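Profilin-2 (Acanthamoeba castellanii, PDB 1F2K) binds monomeric actin, preventing its polymerization at high concentration and enhancing it at low concentration, and binds PIP2, thereby inhibiting formation of IP3 and DG. Local coordinates at residues 15-20 and 97-102; 74-79 and 112-117; 47-52 and 86-91. One frame throughout, in Å; residues are numbered along the deposited sequence.

Contact 1 (15-20 and 97-102)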
loop_
_atom_site.group_PDB
_atom_site.type_symbol
_atom_site.label_atom_id
_atom_site.label_comp_id
_atom_site.label_asym_id
_atom_site.label_seq_id
_atom_site.Cartn_x
_atom_site.Cartn_y
_atom_site.Cartn_z
ATOM N N ALA A 15 0.498 3.277 -12.974
ATOM C CA ALA A 15 -0.550 3.667 -12.031
ATOM C C ALA A 15 -0.086 4.101 -10.640
ATOM O O ALA A 15 -0.827 4.781 -9.928
ATOM C CB ALA A 15 -1.539 2.535 -11.889
ATOM N N VAL A 16 1.102 3.672 -10.225
ATOM C CA VAL A 16 1.621 4.099 -8.926
ATOM C C VAL A 16 3.034 4.532 -9.263
ATOM O O VAL A 16 3.640 4.001 -10.204
ATOM C CB VAL A 16 1.632 2.955 -7.877
ATOM C CG1 VAL A 16 0.273 2.411 -7.731
ATOM C CG2 VAL A 16 2.613 1.839 -8.275
ATOM N N THR A 17 3.567 5.489 -8.520
ATOM C CA THR A 17 4.903 5.995 -8.825
ATOM C C THR A 17 5.903 5.269 -7.967
ATOM O O THR A 17 7.066 5.205 -8.311
ATOM C CB THR A 17 5.053 7.542 -8.567
ATOM O OG1 THR A 17 5.470 7.757 -7.215
ATOM C CG2 THR A 17 3.734 8.290 -8.736
ATOM N N GLN A 18 5.438 4.692 -6.868
ATOM C CA GLN A 18 6.304 3.959 -5.937
ATOM C C GLN A 18 5.500 2.852 -5.252
ATOM O O GLN A 18 4.297 3.021 -5.031
ATOM C CB GLN A 18 6.854 4.908 -4.869
ATOM C CG GLN A 18 7.955 5.797 -5.358
ATOM C CD GLN A 18 8.523 6.705 -4.284
ATOM O OE1 GLN A 18 7.778 7.340 -3.517
ATOM N NE2 GLN A 18 9.847 6.802 -4.247
ATOM N N ALA A 19 6.139 1.738 -4.904
ATOM C CA ALA A 19 5.387 0.650 -4.275
ATOM C C ALA A 19 6.185 -0.363 -3.453
ATOM O O ALA A 19 7.350 -0.599 -3.711
ATOM C CB ALA A 19 4.550 -0.090 -5.367
ATOM N N ALA A 20 5.550 -0.984 -2.471
ATOM C CA ALA A 20 6.244 -1.984 -1.658
ATOM C C ALA A 20 5.302 -3.105 -1.293
ATOM O O ALA A 20 4.112 -2.978 -1.445
ATOM C CB ALA A 20 6.788 -1.352 -0.383
ATOM N N ILE A 97 1.404 -2.005 -1.149
ATOM C CA ILE A 97 1.426 -0.568 -0.948
ATOM C C ILE A 97 1.803 0.146 -2.201
ATOM O O ILE A 97 2.897 -0.065 -2.673
ATOM C CB ILE A 97 2.463 -0.170 0.101
ATOM C CG1 ILE A 97 2.122 -0.740 1.456
ATOM C CG2 ILE A 97 2.504 1.293 0.279
ATOM C CD1 ILE A 97 3.301 -0.483 2.363
ATOM N N GLY A 98 0.922 1.009 -2.711
ATOM C CA GLY A 98 1.236 1.775 -3.906
ATOM C C GLY A 98 0.912 3.265 -3.791
ATOM O O GLY A 98 -0.247 3.653 -3.536
ATOM N N VAL A 99 1.915 4.111 -4.010
ATOM C CA VAL A 99 1.745 5.555 -3.926
ATOM C C VAL A 99 1.656 6.119 -5.336
ATOM O O VAL A 99 2.253 5.596 -6.271
ATOM C CB VAL A 99 2.920 6.278 -3.134
ATOM C CG1 VAL A 99 3.383 5.421 -1.946
ATOM C CG2 VAL A 99 4.064 6.582 -4.030
ATOM N N TYR A 100 0.903 7.192 -5.487
ATOM C CA TYR A 100 0.739 7.796 -6.788
ATOM C C TYR A 100 0.906 9.270 -6.549
ATOM O O TYR A 100 0.721 9.748 -5.433
ATOM C CB TYR A 100 -0.646 7.470 -7.334
ATOM C CG TYR A 100 -1.768 7.881 -6.412
ATOM C CD1 TYR A 100 -2.210 9.207 -6.372
ATOM C CD2 TYR A 100 -2.388 6.958 -5.574
ATOM C CE1 TYR A 100 -3.245 9.600 -5.523
ATOM C CE2 TYR A 100 -3.427 7.338 -4.717
ATOM C CZ TYR A 100 -3.850 8.668 -4.700
ATOM O OH TYR A 100 -4.868 9.061 -3.858
ATOM N N ASN A 101 1.265 9.993 -7.592
ATOM C CA ASN A 101 1.504 11.417 -7.458
ATOM C C ASN A 101 0.457 12.193 -8.214
ATOM O O ASN A 101 -0.454 11.625 -8.821
ATOM C CB ASN A 101 2.867 11.756 -8.040
ATOM C CG ASN A 101 2.977 11.382 -9.519
ATOM O OD1 ASN A 101 2.016 10.878 -10.110
ATOM N ND2 ASN A 101 4.137 11.629 -10.124
ATOM N N GLU A 102 0.634 13.505 -8.186
ATOM C CA GLU A 102 -0.248 14.429 -8.862
ATOM C C GLU A 102 -0.775 13.892 -10.190
ATOM O O GLU A 102 -1.993 13.825 -10.401
ATOM C CB GLU A 102 0.515 15.719 -9.126
ATOM C CG GLU A 102 0.710 16.577 -7.891
ATOM C CD GLU A 102 0.153 17.987 -8.108
ATOM O OE1 GLU A 102 0.070 18.386 -9.311
ATOM O OE2 GLU A 102 -0.182 18.674 -7.098
#
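Gln18 to Ala20 and Ile97 to Tyr100 run antiparallel, 170° apart in direction with axes 4.6 Å apart at closest approach; Gln18-Val99 and Ala20-Ile97 are hydrogen-bonded pairs, and Ala19-Gly98 between them is the non-hydrogen-bonded one. Ala20 N donates to Ile97 O at 2.8 Å and Ile97 N answers to Ala20 O. At the next hydrogen-bonded pair, Val99 N reaches Gln18 O at 2.8 Å. The regular pattern then breaks, because Thr17 and Gln18 both face Val99: Thr17 N lies 2.6 Å from Val99 O, in the carbonyl plane, and Gln18 N adds a weak bond to the same oxygen at 3.4 Å. This is a classic beta bulge, and it illustrates how an extra residue can be taken into one strand of a sheet while its neighbour stays regular.

Val99 fills the face beside the bulge. Its CG2, set between its own backbone N and carbonyl carbon, abuts Gln18 CB at 3.4 Å and also meets Thr17 OG1, the Thr17 and Val99 side chains crossing at about a right angle. The Thr17 methyl turns the other way and sits directly over the flat face of the Asn101 amide, with CG2 3.3 Å from Asn101 CG. In the profilin fold this pairing sets strand 18-23, the first in sequence, beside 94-100, the last in sequence, bringing together elements from near the two ends of the chain. Val16 and Ala19 pack against Leu10 and Val11 of helix 2-11, while Gln18 and Ala20 touch Phe35 on the other face. Gly98 has no side chain, and Val16 CG1 lies 4.0 Å from its CA. The Tyr100 ring leads away from the bulge to Pro106 and Ala109 of helix 106-121.

Contact 2 (74-79 and 112-117)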
loop_
_atom_site.group_PDB
_atom_site.type_symbol
_atom_site.label_atom_id
_atom_site.label_comp_id
_atom_site.label_asym_id
_atom_site.label_seq_id
_atom_site.Cartn_x
_atom_site.Cartn_y
_atom_site.Cartn_z
ATOM N N ASP A 74 -11.520 -4.077 6.383
ATOM C CA ASP A 74 -10.651 -5.190 6.707
ATOM C C ASP A 74 -9.835 -5.703 5.561
ATOM O O ASP A 74 -9.123 -6.695 5.696
ATOM C CB ASP A 74 -11.411 -6.338 7.415
ATOM C CG ASP A 74 -12.639 -6.790 6.669
ATOM O OD1 ASP A 74 -13.470 -5.913 6.314
ATOM O OD2 ASP A 74 -12.776 -8.026 6.449
ATOM N N ARG A 75 -9.911 -5.002 4.437
ATOM C CA ARG A 75 -9.130 -5.377 3.265
ATOM C C ARG A 75 -8.317 -4.207 2.729
ATOM O O ARG A 75 -7.164 -4.384 2.324
ATOM C CB ARG A 75 -10.026 -5.923 2.151
ATOM C CG ARG A 75 -9.336 -5.977 0.821
ATOM C CD ARG A 75 -10.094 -6.803 -0.220
ATOM N NE ARG A 75 -9.646 -6.439 -1.558
ATOM C CZ ARG A 75 -9.477 -7.297 -2.539
ATOM N NH1 ARG A 75 -9.704 -8.600 -2.358
ATOM N NH2 ARG A 75 -9.102 -6.847 -3.721
ATOM N N SER A 76 -8.908 -3.006 2.759
ATOM C CA SER A 76 -8.233 -1.833 2.208
ATOM C C SER A 76 -8.035 -0.621 3.111
ATOM O O SER A 76 -8.846 -0.307 3.985
ATOM C CB SER A 76 -8.980 -1.404 0.945
ATOM O OG SER A 76 -9.312 -2.530 0.116
ATOM N N VAL A 77 -6.921 0.059 2.916
ATOM C CA VAL A 77 -6.671 1.268 3.669
ATOM C C VAL A 77 -6.012 2.214 2.662
ATOM O O VAL A 77 -4.982 1.903 2.057
ATOM C CB VAL A 77 -5.773 1.046 4.870
ATOM C CG1 VAL A 77 -5.388 2.372 5.433
ATOM C CG2 VAL A 77 -6.491 0.256 5.963
ATOM N N TYR A 78 -6.669 3.346 2.449
ATOM C CA TYR A 78 -6.235 4.353 1.506
ATOM C C TYR A 78 -6.021 5.648 2.238
ATOM O O TYR A 78 -6.838 6.034 3.072
ATOM C CB TYR A 78 -7.315 4.631 0.470
ATOM C CG TYR A 78 -7.694 3.564 -0.518
ATOM C CD1 TYR A 78 -7.166 2.269 -0.479
ATOM C CD2 TYR A 78 -8.645 3.833 -1.463
ATOM C CE1 TYR A 78 -7.613 1.263 -1.397
ATOM C CE2 TYR A 78 -9.089 2.861 -2.360
ATOM C CZ TYR A 78 -8.583 1.581 -2.334
ATOM O OH TYR A 78 -9.107 0.653 -3.241
ATOM N N GLY A 79 -4.947 6.329 1.872
ATOM C CA GLY A 79 -4.615 7.622 2.436
ATOM C C GLY A 79 -4.539 8.638 1.303
ATOM O O GLY A 79 -4.432 8.267 0.130
ATOM N N VAL A 112 -5.169 -0.816 -10.008
ATOM C CA VAL A 112 -4.004 -1.633 -10.173
ATOM C C VAL A 112 -3.694 -2.434 -8.923
ATOM O O VAL A 112 -3.612 -3.662 -8.987
ATOM C CB VAL A 112 -2.827 -0.744 -10.617
ATOM C CG1 VAL A 112 -1.528 -1.487 -10.624
ATOM C CG2 VAL A 112 -3.139 -0.248 -12.050
ATOM N N VAL A 113 -3.570 -1.755 -7.785
ATOM C CA VAL A 113 -3.266 -2.418 -6.529
ATOM C C VAL A 113 -4.276 -3.476 -6.111
ATOM O O VAL A 113 -3.906 -4.564 -5.751
ATOM C CB VAL A 113 -3.080 -1.389 -5.366
ATOM C CG1 VAL A 113 -2.586 -2.101 -4.089
ATOM C CG2 VAL A 113 -2.043 -0.374 -5.749
ATOM N N GLU A 114 -5.555 -3.149 -6.127
ATOM C CA GLU A 114 -6.572 -4.112 -5.749
ATOM C C GLU A 114 -6.583 -5.281 -6.728
ATOM O O GLU A 114 -6.970 -6.365 -6.367
ATOM C CB GLU A 114 -7.933 -3.453 -5.758
ATOM C CG GLU A 114 -8.038 -2.303 -4.803
ATOM C CD GLU A 114 -8.499 -2.765 -3.433
ATOM O OE1 GLU A 114 -8.859 -3.946 -3.301
ATOM O OE2 GLU A 114 -8.527 -1.962 -2.506
ATOM N N LYS A 115 -6.197 -5.048 -7.970
ATOM C CA LYS A 115 -6.163 -6.101 -8.994
ATOM C C LYS A 115 -5.008 -7.057 -8.658
ATOM O O LYS A 115 -5.132 -8.277 -8.835
ATOM C CB LYS A 115 -5.942 -5.485 -10.400
ATOM C CG LYS A 115 -6.070 -6.465 -11.585
ATOM C CD LYS A 115 -5.560 -5.806 -12.913
ATOM C CE LYS A 115 -5.865 -6.676 -14.157
ATOM N NZ LYS A 115 -7.295 -6.629 -14.681
ATOM N N LEU A 116 -3.894 -6.501 -8.175
ATOM C CA LEU A 116 -2.735 -7.327 -7.794
ATOM C C LEU A 116 -3.034 -8.170 -6.556
ATOM O O LEU A 116 -2.575 -9.316 -6.430
ATOM C CB LEU A 116 -1.490 -6.467 -7.511
ATOM C CG LEU A 116 -0.365 -7.395 -6.986
ATOM C CD1 LEU A 116 -0.121 -8.505 -8.037
ATOM C CD2 LEU A 116 0.925 -6.641 -6.668
ATOM N N ALA A 117 -3.812 -7.586 -5.652
ATOM C CA ALA A 117 -4.179 -8.248 -4.417
ATOM C C ALA A 117 -5.081 -9.438 -4.729
ATOM O O ALA A 117 -4.914 -10.510 -4.167
ATOM C CB ALA A 117 -4.868 -7.258 -3.484
#
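Ser76 and Glu114 form the nearest backbone pair, their CA atoms 8.4 Å apart, where strand 76-79 passes helix 112-117 at a distance that side chains must span. Glu114 does so. Its chain bends at chi2 (-89°), and its carboxylate is presented to three residues of the 74-79 segment, with a different kind of partner at each oxygen.

OE1 belongs to Arg75. The arginine approaches side-on, with NE 3.1 Å and NH2 2.9 Å from Glu114 OE1, so that two nitrogens of the guanidinium grip a single oxygen in a salt bridge. OE1 lies in the guanidinium plane, and the two flat groups are only 8° from coplanar. Arg75 reaches this place with its chain extended from CG to NE; Ala117 CB lies over one face of its guanidinium, 4.3 Å from NH2. The same NH2 also forms a salt bridge with Asp118, one helix residue further on.

OE2 belongs to the hydroxyls. Tyr78 OH donates to Glu114 OE2 over 2.8 Å, meeting it on the anti side and tilted out of the carboxylate plane, with the ring turned 63° to the carboxylate. Ser76 OG stands equally near, 2.8 Å from Glu114 OE2. Behind this first shell, Asp73 accepts from the backbone N of both Arg75 and Ser76, where the strand begins.

Here one acidic side chain serves as a polar tie between helix and sheet, beside the packing of Val113 and Ala117 on Val89. Lys115, a residue of the actin-binding site, follows Glu114 directly and points away from the strand. With an arginine on one oxygen and a phenol donor on the other, the Glu114 carboxylate is probably favoured in its ionised form, and Arg75, placed between two acids, probably keeps its charge.

Contact 3 (47-52 and 86-91)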
loop_
_atom_site.group_PDB
_atom_site.type_symbol
_atom_site.label_atom_id
_atom_site.label_comp_id
_atom_site.label_asym_id
_atom_site.label_seq_id
_atom_site.Cartn_x
_atom_site.Cartn_y
_atom_site.Cartn_z
ATOM N N ASN A 47 -1.601 -3.157 11.618
ATOM C CA ASN A 47 -2.599 -3.150 12.698
ATOM C C ASN A 47 -3.927 -2.500 12.307
ATOM O O ASN A 47 -5.006 -2.980 12.732
ATOM C CB ASN A 47 -2.097 -2.467 13.964
ATOM C CG ASN A 47 -3.172 -2.496 15.097
ATOM O OD1 ASN A 47 -3.408 -3.538 15.714
ATOM N ND2 ASN A 47 -3.842 -1.358 15.336
ATOM N N ALA A 48 -3.831 -1.418 11.516
ATOM C CA ALA A 48 -4.985 -0.673 10.994
ATOM C C ALA A 48 -6.050 -1.512 10.368
ATOM O O ALA A 48 -7.234 -1.216 10.499
ATOM C CB ALA A 48 -4.524 0.373 9.985
ATOM N N PHE A 49 -5.631 -2.556 9.658
ATOM C CA PHE A 49 -6.564 -3.465 8.995
ATOM C C PHE A 49 -7.404 -4.177 10.045
ATOM O O PHE A 49 -8.560 -4.516 9.798
ATOM C CB PHE A 49 -5.787 -4.486 8.129
ATOM C CG PHE A 49 -5.173 -3.878 6.901
ATOM C CD1 PHE A 49 -5.975 -3.547 5.814
ATOM C CD2 PHE A 49 -3.843 -3.479 6.888
ATOM C CE1 PHE A 49 -5.480 -2.815 4.744
ATOM C CE2 PHE A 49 -3.318 -2.716 5.789
ATOM C CZ PHE A 49 -4.137 -2.390 4.735
ATOM N N LYS A 50 -6.801 -4.411 11.207
ATOM C CA LYS A 50 -7.469 -5.084 12.317
ATOM C C LYS A 50 -8.275 -4.054 13.111
ATOM O O LYS A 50 -9.457 -4.276 13.384
ATOM C CB LYS A 50 -6.442 -5.745 13.248
ATOM C CG LYS A 50 -5.756 -7.001 12.695
ATOM C CD LYS A 50 -6.309 -8.332 13.249
ATOM C CE LYS A 50 -7.715 -8.689 12.709
ATOM N NZ LYS A 50 -8.852 -8.216 13.599
ATOM N N ASP A 51 -7.628 -2.934 13.465
ATOM C CA ASP A 51 -8.253 -1.845 14.218
ATOM C C ASP A 51 -7.890 -0.467 13.663
ATOM O O ASP A 51 -6.819 0.083 13.940
ATOM C CB ASP A 51 -7.827 -1.906 15.674
ATOM C CG ASP A 51 -8.532 -0.870 16.544
ATOM O OD1 ASP A 51 -8.131 -0.743 17.721
ATOM O OD2 ASP A 51 -9.486 -0.200 16.072
ATOM N N ALA A 52 -8.810 0.099 12.896
ATOM C CA ALA A 52 -8.647 1.392 12.240
ATOM C C ALA A 52 -8.694 2.608 13.152
ATOM O O ALA A 52 -8.343 3.712 12.735
ATOM C CB ALA A 52 -9.709 1.515 11.189
ATOM N N VAL A 86 -1.846 7.144 -1.260
ATOM C CA VAL A 86 -1.324 5.796 -1.231
ATOM C C VAL A 86 -2.467 4.811 -1.153
ATOM O O VAL A 86 -3.423 5.014 -0.380
ATOM C CB VAL A 86 -0.430 5.595 0.003
ATOM C CG1 VAL A 86 -1.211 5.883 1.252
ATOM C CG2 VAL A 86 0.092 4.169 0.047
ATOM N N ILE A 87 -2.387 3.754 -1.965
ATOM C CA ILE A 87 -3.416 2.700 -1.942
ATOM C C ILE A 87 -2.806 1.477 -1.253
ATOM O O ILE A 87 -1.769 0.985 -1.717
ATOM C CB ILE A 87 -3.810 2.268 -3.362
ATOM C CG1 ILE A 87 -4.246 3.475 -4.189
ATOM C CG2 ILE A 87 -4.910 1.281 -3.306
ATOM C CD1 ILE A 87 -5.533 4.126 -3.751
ATOM N N THR A 88 -3.371 0.999 -0.141
ATOM C CA THR A 88 -2.781 -0.218 0.450
ATOM C C THR A 88 -3.885 -1.212 0.527
ATOM O O THR A 88 -5.011 -0.837 0.752
ATOM C CB THR A 88 -2.156 -0.027 1.840
ATOM O OG1 THR A 88 -3.180 0.169 2.811
ATOM C CG2 THR A 88 -1.203 1.153 1.811
ATOM N N VAL A 89 -3.544 -2.471 0.276
ATOM C CA VAL A 89 -4.489 -3.585 0.279
ATOM C C VAL A 89 -3.854 -4.767 0.971
ATOM O O VAL A 89 -2.632 -4.988 0.821
ATOM C CB VAL A 89 -4.847 -4.026 -1.140
ATOM C CG1 VAL A 89 -5.995 -5.067 -1.103
ATOM C CG2 VAL A 89 -5.226 -2.835 -1.954
ATOM N N LYS A 90 -4.688 -5.506 1.714
ATOM C CA LYS A 90 -4.265 -6.669 2.491
ATOM C C LYS A 90 -4.589 -8.033 1.909
ATOM O O LYS A 90 -5.772 -8.345 1.637
ATOM C CB LYS A 90 -4.872 -6.610 3.885
ATOM C CG LYS A 90 -4.589 -7.843 4.758
ATOM C CD LYS A 90 -5.124 -7.562 6.161
ATOM C CE LYS A 90 -5.016 -8.735 7.134
ATOM N NZ LYS A 90 -5.357 -8.319 8.534
ATOM N N THR A 91 -3.552 -8.853 1.717
ATOM C CA THR A 91 -3.776 -10.218 1.202
ATOM C C THR A 91 -3.623 -11.189 2.382
ATOM O O THR A 91 -3.453 -10.766 3.529
ATOM C CB THR A 91 -2.772 -10.583 0.148
ATOM O OG1 THR A 91 -1.476 -10.705 0.740
ATOM C CG2 THR A 91 -2.717 -9.490 -0.898
#
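Phe49 holds CG anti to its carbonyl carbon (chi1 -71°), and Lys90 holds CG anti to its backbone N (chi1 175°) with the rest of its chain fully extended, so the ring from the helix reaches toward the strand while the lysine runs back along it toward the helix. The two side chains slide past each other in opposite directions. Lys90 CB lies over one face of the ring in a CH-pi contact, 4.0 Å from the Phe49 ring centroid and 18° off the ring normal. Further along, Lys90 CD is 3.7 Å from Phe49 CB. The lysine thus lays CB over the ring and CD beside Phe49 CB and CG, an example of a charged residue packing through its hydrocarbon part. Its ammonium comes out beside the helix, with Lys90 NZ 4.4 Å from Lys50 CG; the two ammonium groups themselves are 6.2 Å apart, NZ to NZ, and their like charges would probably repel mildly.

At the tip of the ring the character changes. Thr88 OG1 meets Phe49 CZ at 3.3 Å, close to the ring plane, so the hydroxyl touches an edge and not the face that Lys90 covers. That hydroxyl is satisfied elsewhere, by a hydrogen bond with Val77 O of the adjoining strand.

The contact sets the C-terminal part of helix 39-50 against strand 84-90 in the profilin sheet. Phe49 also packs on Val77 of strand 76-81 and Ile95 of strand 94-100, while Val89, directed away from Phe49, meets Val113, Glu114 and Ala117 of helix 106-121, leaving strand 84-90 sandwiched between two helices.

All three contacts reach one antiparallel sheet, but they attach to it differently. Contact 1 is strand on strand and largely buried, held by backbone hydrogen bonds; contact 3, also buried, sets a helix on the sheet mainly through carbon surfaces without a hydrogen bond across it; contact 2 is partly buried and depends on charged and hydroxyl groups. Strands 94-100 and 84-90 are neighbours, linking contacts 1 and 3, whose centres lie on opposite sides of the chain's centre. Contacts 2 and 3 are closer, their centres about 8 Å apart, and occupy adjacent strands. Helix 106-121 joins contact 2 to contact 1, Val112 packing on Ala15 and Val113 on Val16.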